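Local coordinates for aminotransferase (Helicobacter pylori, PDB 2FNU), which catalyses the PLP-dependent transamination that makes UDP-4-amino-4,6-dideoxy-beta-L-AltNAc, the second step in the biosynthesis of pseudaminic acid, a sugar that modifies flagellin, at residues 317-320 / 324-327; 95-100 / 327-332. One frame throughout, in Å; residues are numbered along the deposited sequence.

Contact 1 (317-320 / 324-327)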
loop_
_atom_site.group_PDB
_atom_site.type_symbol
_atom_site.label_atom_id
_atom_site.label_comp_id
_atom_site.label_asym_id
_atom_site.label_seq_id
_atom_site.Cartn_x
_atom_site.Cartn_y
_atom_site.Cartn_z
ATOM N N LYS B 317 4.994 -21.067 -11.170
ATOM C CA LYS B 317 5.884 -20.954 -12.331
ATOM C C LYS B 317 7.271 -20.499 -11.863
ATOM O O LYS B 317 7.378 -19.539 -11.116
ATOM C CB LYS B 317 5.295 -19.948 -13.323
ATOM C CG LYS B 317 6.115 -19.634 -14.559
ATOM C CD LYS B 317 5.213 -18.823 -15.503
ATOM C CE LYS B 317 5.889 -18.375 -16.769
ATOM N NZ LYS B 317 4.841 -17.759 -17.658
ATOM N N PRO B 318 8.336 -21.208 -12.270
ATOM C CA PRO B 318 9.671 -20.745 -11.885
ATOM C C PRO B 318 9.862 -19.291 -12.289
ATOM O O PRO B 318 9.608 -18.935 -13.435
ATOM C CB PRO B 318 10.602 -21.683 -12.667
ATOM C CG PRO B 318 9.784 -23.001 -12.746
ATOM C CD PRO B 318 8.384 -22.486 -13.015
ATOM N N ILE B 319 10.306 -18.451 -11.356
ATOM C CA ILE B 319 10.333 -17.006 -11.586
ATOM C C ILE B 319 11.185 -16.607 -12.790
ATOM O O ILE B 319 10.850 -15.669 -13.527
ATOM C CB ILE B 319 10.772 -16.249 -10.303
ATOM C CG1 ILE B 319 9.693 -16.378 -9.215
ATOM C CG2 ILE B 319 11.084 -14.791 -10.588
ATOM C CD1 ILE B 319 10.175 -15.967 -7.815
ATOM N N TYR B 320 12.271 -17.340 -13.003
ATOM C CA TYR B 320 13.197 -16.998 -14.114
ATOM C C TYR B 320 12.558 -17.237 -15.496
ATOM O O TYR B 320 13.136 -16.837 -16.504
ATOM C CB TYR B 320 14.522 -17.767 -13.979
ATOM C CG TYR B 320 14.340 -19.280 -13.947
ATOM C CD1 TYR B 320 14.510 -19.998 -12.758
ATOM C CD2 TYR B 320 13.972 -19.984 -15.095
ATOM C CE1 TYR B 320 14.325 -21.385 -12.720
ATOM C CE2 TYR B 320 13.774 -21.382 -15.062
ATOM C CZ TYR B 320 13.965 -22.070 -13.865
ATOM O OH TYR B 320 13.768 -23.432 -13.811
ATOM N N LEU B 324 10.284 -10.714 -18.036
ATOM C CA LEU B 324 11.184 -9.753 -17.431
ATOM C C LEU B 324 12.520 -10.400 -17.096
ATOM O O LEU B 324 13.569 -9.819 -17.353
ATOM C CB LEU B 324 10.562 -9.149 -16.172
ATOM C CG LEU B 324 11.440 -8.208 -15.335
ATOM C CD1 LEU B 324 11.863 -6.958 -16.115
ATOM C CD2 LEU B 324 10.697 -7.837 -14.074
ATOM N N TYR B 325 12.458 -11.592 -16.501
ATOM C CA TYR B 325 13.668 -12.249 -16.012
ATOM C C TYR B 325 14.469 -12.837 -17.174
ATOM O O TYR B 325 15.703 -12.804 -17.153
ATOM C CB TYR B 325 13.311 -13.304 -14.942
ATOM C CG TYR B 325 12.832 -12.612 -13.693
ATOM C CD1 TYR B 325 11.505 -12.181 -13.571
ATOM C CD2 TYR B 325 13.724 -12.317 -12.661
ATOM C CE1 TYR B 325 11.075 -11.479 -12.440
ATOM C CE2 TYR B 325 13.296 -11.629 -11.497
ATOM C CZ TYR B 325 11.973 -11.212 -11.414
ATOM O OH TYR B 325 11.553 -10.510 -10.289
ATOM N N GLN B 326 13.759 -13.316 -18.195
ATOM C CA GLN B 326 14.406 -13.781 -19.431
ATOM C C GLN B 326 15.155 -12.658 -20.139
ATOM O O GLN B 326 16.226 -12.884 -20.707
ATOM C CB GLN B 326 13.366 -14.361 -20.386
ATOM C CG GLN B 326 12.827 -15.704 -19.965
ATOM C CD GLN B 326 13.869 -16.805 -20.043
ATOM O OE1 GLN B 326 14.181 -17.457 -19.043
ATOM N NE2 GLN B 326 14.422 -17.012 -21.235
ATOM N N GLN B 327 14.586 -11.456 -20.138
ATOM C CA GLN B 327 15.255 -10.331 -20.795
ATOM C C GLN B 327 16.444 -9.800 -19.973
ATOM O O GLN B 327 17.484 -9.428 -20.527
ATOM C CB GLN B 327 14.253 -9.222 -21.135
ATOM C CG GLN B 327 14.765 -8.178 -22.159
ATOM C CD GLN B 327 15.328 -8.784 -23.475
ATOM O OE1 GLN B 327 14.647 -9.532 -24.190
ATOM N NE2 GLN B 327 16.578 -8.434 -23.798
HETATM O O HOH W 1 15.939 -15.742 -16.765
#
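The ring of Tyr325 carries Ile319 CG2 on one face, almost exactly over its centre: the methyl stands 3.7 Å from the ring centroid and 10° off the normal, a CH-pi contact. CG2 is anti to the backbone N of Ile319, and the two side chains run side by side in the same direction, which lays the methyl on the ring instead of at its rim. A beta-branched residue suits this place, because one branch can cover the tyrosine while the other, CG1, turns elsewhere. At the root of the same ring, Ile319 O comes within 3.5 Å of Tyr325 CD1, and the CA of Tyr320 packs against Tyr325 CB at 3.8 Å. The Tyr320 ring leads away from the helix, and one of its faces takes Pro318 CB, 3.6 Å above the plane and offset toward the rim.

Tyrosine suits both buried places because its ring packs while its hydroxyl finds partners: Asn89 for Tyr325, Glu338 and the backbone N of Leu334 for Tyr320. Between the segments a water donates a hydrogen bond to Tyr320 O at 3.0 Å and may give a weaker one to Tyr325 O. Helix 86-93 packs on Ile319 and Tyr325, whereas Lys317 forms a salt bridge with Glu219 of the second subunit. Here the 3-10 segment at 319-320, shortly after substrate-binding Tyr316, packs on the following helix 323-328, with the side chain of Ile319 about 8 Å from the bound pyridoxamine phosphate, within the fold-type I PLP-dependent architecture of the DegT/DnrJ/EryC1 aminotransferases.

Contact 2 (95-100 / 327-332)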
loop_
_atom_site.group_PDB
_atom_site.type_symbol
_atom_site.label_atom_id
_atom_site.label_comp_id
_atom_site.label_asym_id
_atom_site.label_seq_id
_atom_site.Cartn_x
_atom_site.Cartn_y
_atom_site.Cartn_z
ATOM N N GLY B 95 17.510 -2.983 -6.240
ATOM C CA GLY B 95 18.829 -2.917 -6.884
ATOM C C GLY B 95 19.533 -4.254 -6.988
ATOM O O GLY B 95 20.625 -4.336 -7.572
ATOM N N TYR B 96 18.920 -5.299 -6.437
ATOM C CA TYR B 96 19.577 -6.608 -6.357
ATOM C C TYR B 96 19.306 -7.523 -7.537
ATOM O O TYR B 96 18.219 -7.507 -8.124
ATOM C CB TYR B 96 19.166 -7.324 -5.049
ATOM C CG TYR B 96 19.726 -6.624 -3.830
ATOM C CD1 TYR B 96 18.937 -5.766 -3.063
ATOM C CD2 TYR B 96 21.081 -6.778 -3.465
ATOM C CE1 TYR B 96 19.470 -5.093 -1.956
ATOM C CE2 TYR B 96 21.610 -6.113 -2.352
ATOM C CZ TYR B 96 20.814 -5.273 -1.605
ATOM O OH TYR B 96 21.355 -4.610 -0.526
ATOM N N THR B 97 20.307 -8.333 -7.873
ATOM C CA THR B 97 20.164 -9.412 -8.854
ATOM C C THR B 97 19.853 -10.704 -8.107
ATOM O O THR B 97 20.641 -11.115 -7.257
ATOM C CB THR B 97 21.478 -9.583 -9.631
ATOM O OG1 THR B 97 21.687 -8.431 -10.454
ATOM C CG2 THR B 97 21.452 -10.834 -10.514
ATOM N N PRO B 98 18.690 -11.328 -8.385
ATOM C CA PRO B 98 18.377 -12.634 -7.789
ATOM C C PRO B 98 19.249 -13.713 -8.398
ATOM O O PRO B 98 19.445 -13.734 -9.612
ATOM C CB PRO B 98 16.911 -12.872 -8.161
ATOM C CG PRO B 98 16.689 -12.039 -9.388
ATOM C CD PRO B 98 17.609 -10.834 -9.263
ATOM N N VAL B 99 19.734 -14.618 -7.549
ATOM C CA VAL B 99 20.467 -15.785 -8.004
ATOM C C VAL B 99 19.660 -16.996 -7.578
ATOM O O VAL B 99 19.515 -17.250 -6.391
ATOM C CB VAL B 99 21.886 -15.794 -7.403
ATOM C CG1 VAL B 99 22.657 -17.029 -7.850
ATOM C CG2 VAL B 99 22.623 -14.524 -7.823
ATOM N N PHE B 100 19.084 -17.714 -8.537
ATOM C CA PHE B 100 18.114 -18.765 -8.207
ATOM C C PHE B 100 18.767 -20.106 -7.871
ATOM O O PHE B 100 19.554 -20.631 -8.656
ATOM C CB PHE B 100 17.095 -18.933 -9.350
ATOM C CG PHE B 100 16.225 -17.720 -9.541
ATOM C CD1 PHE B 100 16.388 -16.884 -10.637
ATOM C CD2 PHE B 100 15.275 -17.388 -8.579
ATOM C CE1 PHE B 100 15.577 -15.731 -10.782
ATOM C CE2 PHE B 100 14.455 -16.248 -8.724
ATOM C CZ PHE B 100 14.610 -15.429 -9.831
ATOM N N GLN B 327 14.586 -11.456 -20.138
ATOM C CA GLN B 327 15.255 -10.331 -20.795
ATOM C C GLN B 327 16.444 -9.800 -19.973
ATOM O O GLN B 327 17.484 -9.428 -20.527
ATOM C CB GLN B 327 14.253 -9.222 -21.135
ATOM C CG GLN B 327 14.765 -8.178 -22.159
ATOM C CD GLN B 327 15.328 -8.784 -23.475
ATOM O OE1 GLN B 327 14.647 -9.532 -24.190
ATOM N NE2 GLN B 327 16.578 -8.434 -23.798
ATOM N N LEU B 328 16.317 -9.785 -18.650
ATOM C CA LEU B 328 17.392 -9.263 -17.818
ATOM C C LEU B 328 18.557 -10.227 -17.616
ATOM O O LEU B 328 19.711 -9.794 -17.487
ATOM C CB LEU B 328 16.853 -8.830 -16.447
ATOM C CG LEU B 328 15.933 -7.616 -16.365
ATOM C CD1 LEU B 328 15.411 -7.463 -14.949
ATOM C CD2 LEU B 328 16.641 -6.351 -16.815
ATOM N N PHE B 329 18.261 -11.525 -17.574
ATOM C CA PHE B 329 19.250 -12.515 -17.141
ATOM C C PHE B 329 19.313 -13.698 -18.104
ATOM O O PHE B 329 18.392 -13.908 -18.888
ATOM C CB PHE B 329 18.904 -12.994 -15.715
ATOM C CG PHE B 329 18.638 -11.866 -14.735
ATOM C CD1 PHE B 329 17.352 -11.620 -14.261
ATOM C CD2 PHE B 329 19.670 -11.044 -14.298
ATOM C CE1 PHE B 329 17.098 -10.573 -13.356
ATOM C CE2 PHE B 329 19.430 -10.001 -13.404
ATOM C CZ PHE B 329 18.146 -9.759 -12.932
ATOM N N ASN B 330 20.397 -14.467 -18.054
ATOM C CA ASN B 330 20.482 -15.699 -18.841
ATOM C C ASN B 330 20.454 -16.867 -17.877
ATOM O O ASN B 330 21.504 -17.386 -17.476
ATOM C CB ASN B 330 21.754 -15.732 -19.705
ATOM N N THR B 331 19.248 -17.261 -17.478
ATOM C CA THR B 331 19.101 -18.285 -16.452
ATOM C C THR B 331 18.855 -19.631 -17.087
ATOM O O THR B 331 17.823 -19.838 -17.733
ATOM C CB THR B 331 17.922 -17.984 -15.510
ATOM O OG1 THR B 331 17.889 -16.581 -15.222
ATOM C CG2 THR B 331 18.069 -18.773 -14.210
ATOM N N ALA B 332 19.799 -20.543 -16.901
ATOM C CA ALA B 332 19.575 -21.921 -17.305
ATOM C C ALA B 332 18.422 -22.470 -16.444
ATOM O O ALA B 332 18.411 -22.262 -15.228
ATOM C CB ALA B 332 20.831 -22.738 -17.097
#
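Phe329 meets Thr97 and Pro98 where the residues just after helix 323-328 pack against strand 97-100, an outermost strand, within this chain, of the seven-stranded mixed sheet of this PLP-dependent aminotransferase. The strand is parallel to strand 76-79, whose Ile77 and Thr79 take part in its backbone hydrogen bonding; across the present contact there are none, and apolar packing joins the two segments.

The looser apolar contact lies toward the end of the strand, where Phe100 points toward Thr331 and its CD1 lies 4.4 Å from Thr331 CG2, the methyl standing oblique to the ring. Threonine fits such a partly exposed border, pairing a methyl for packing with a hydroxyl.

The Phe329 ring makes most of the contact, through CE2 and CZ. CG of Phe329 is anti to the carbonyl carbon (chi1 -49°), which carries the ring toward the strand. Within its own segment Phe329 has Leu328 CB 3.5 Å above one face, offset toward the rim, so the ring is backed by the last turn of the helix. The Pro98 side chain runs roughly perpendicular to that of Phe329 and brings CD to 3.9 Å from Phe329 CZ. Proline, which lacks an N-H, is tolerated here because its neighbours Thr97 and Val99 make the backbone bonds to strand 76-79; Leu92 of helix 86-93 touches both Pro98 and Phe329. Thr97 and Phe329 pass alongside with their ends pointing opposite ways, and Thr97 likewise turns its methyl to the aromatic: CG2, anti to the backbone N, reaches Phe329 CE2 at 3.6 Å.

Contacts 1 and 2 lie side by side, their centres about 8 Å apart, on the same side of the chain's centre. Along the chain, strand 97-100 comes first; residues 317-320, helix 323-328 and the residues after it follow more than 200 positions later. Segments 324-327 and 327-332 meet at Gln327 in the sequence, contact 1 using Tyr325 on the helix and contact 2 the residues just after it. They also touch directly: Ile319 CG2 lies 3.7 Å from Phe100 CZ, Tyr320 CB 3.7 Å from Thr331 CG2, and Tyr325 CE2 4.0 Å from Pro98 CG. Together they form a largely apolar interface that joins the late segment following substrate-binding Tyr316 to the outer strand of the cofactor-binding domain's sheet.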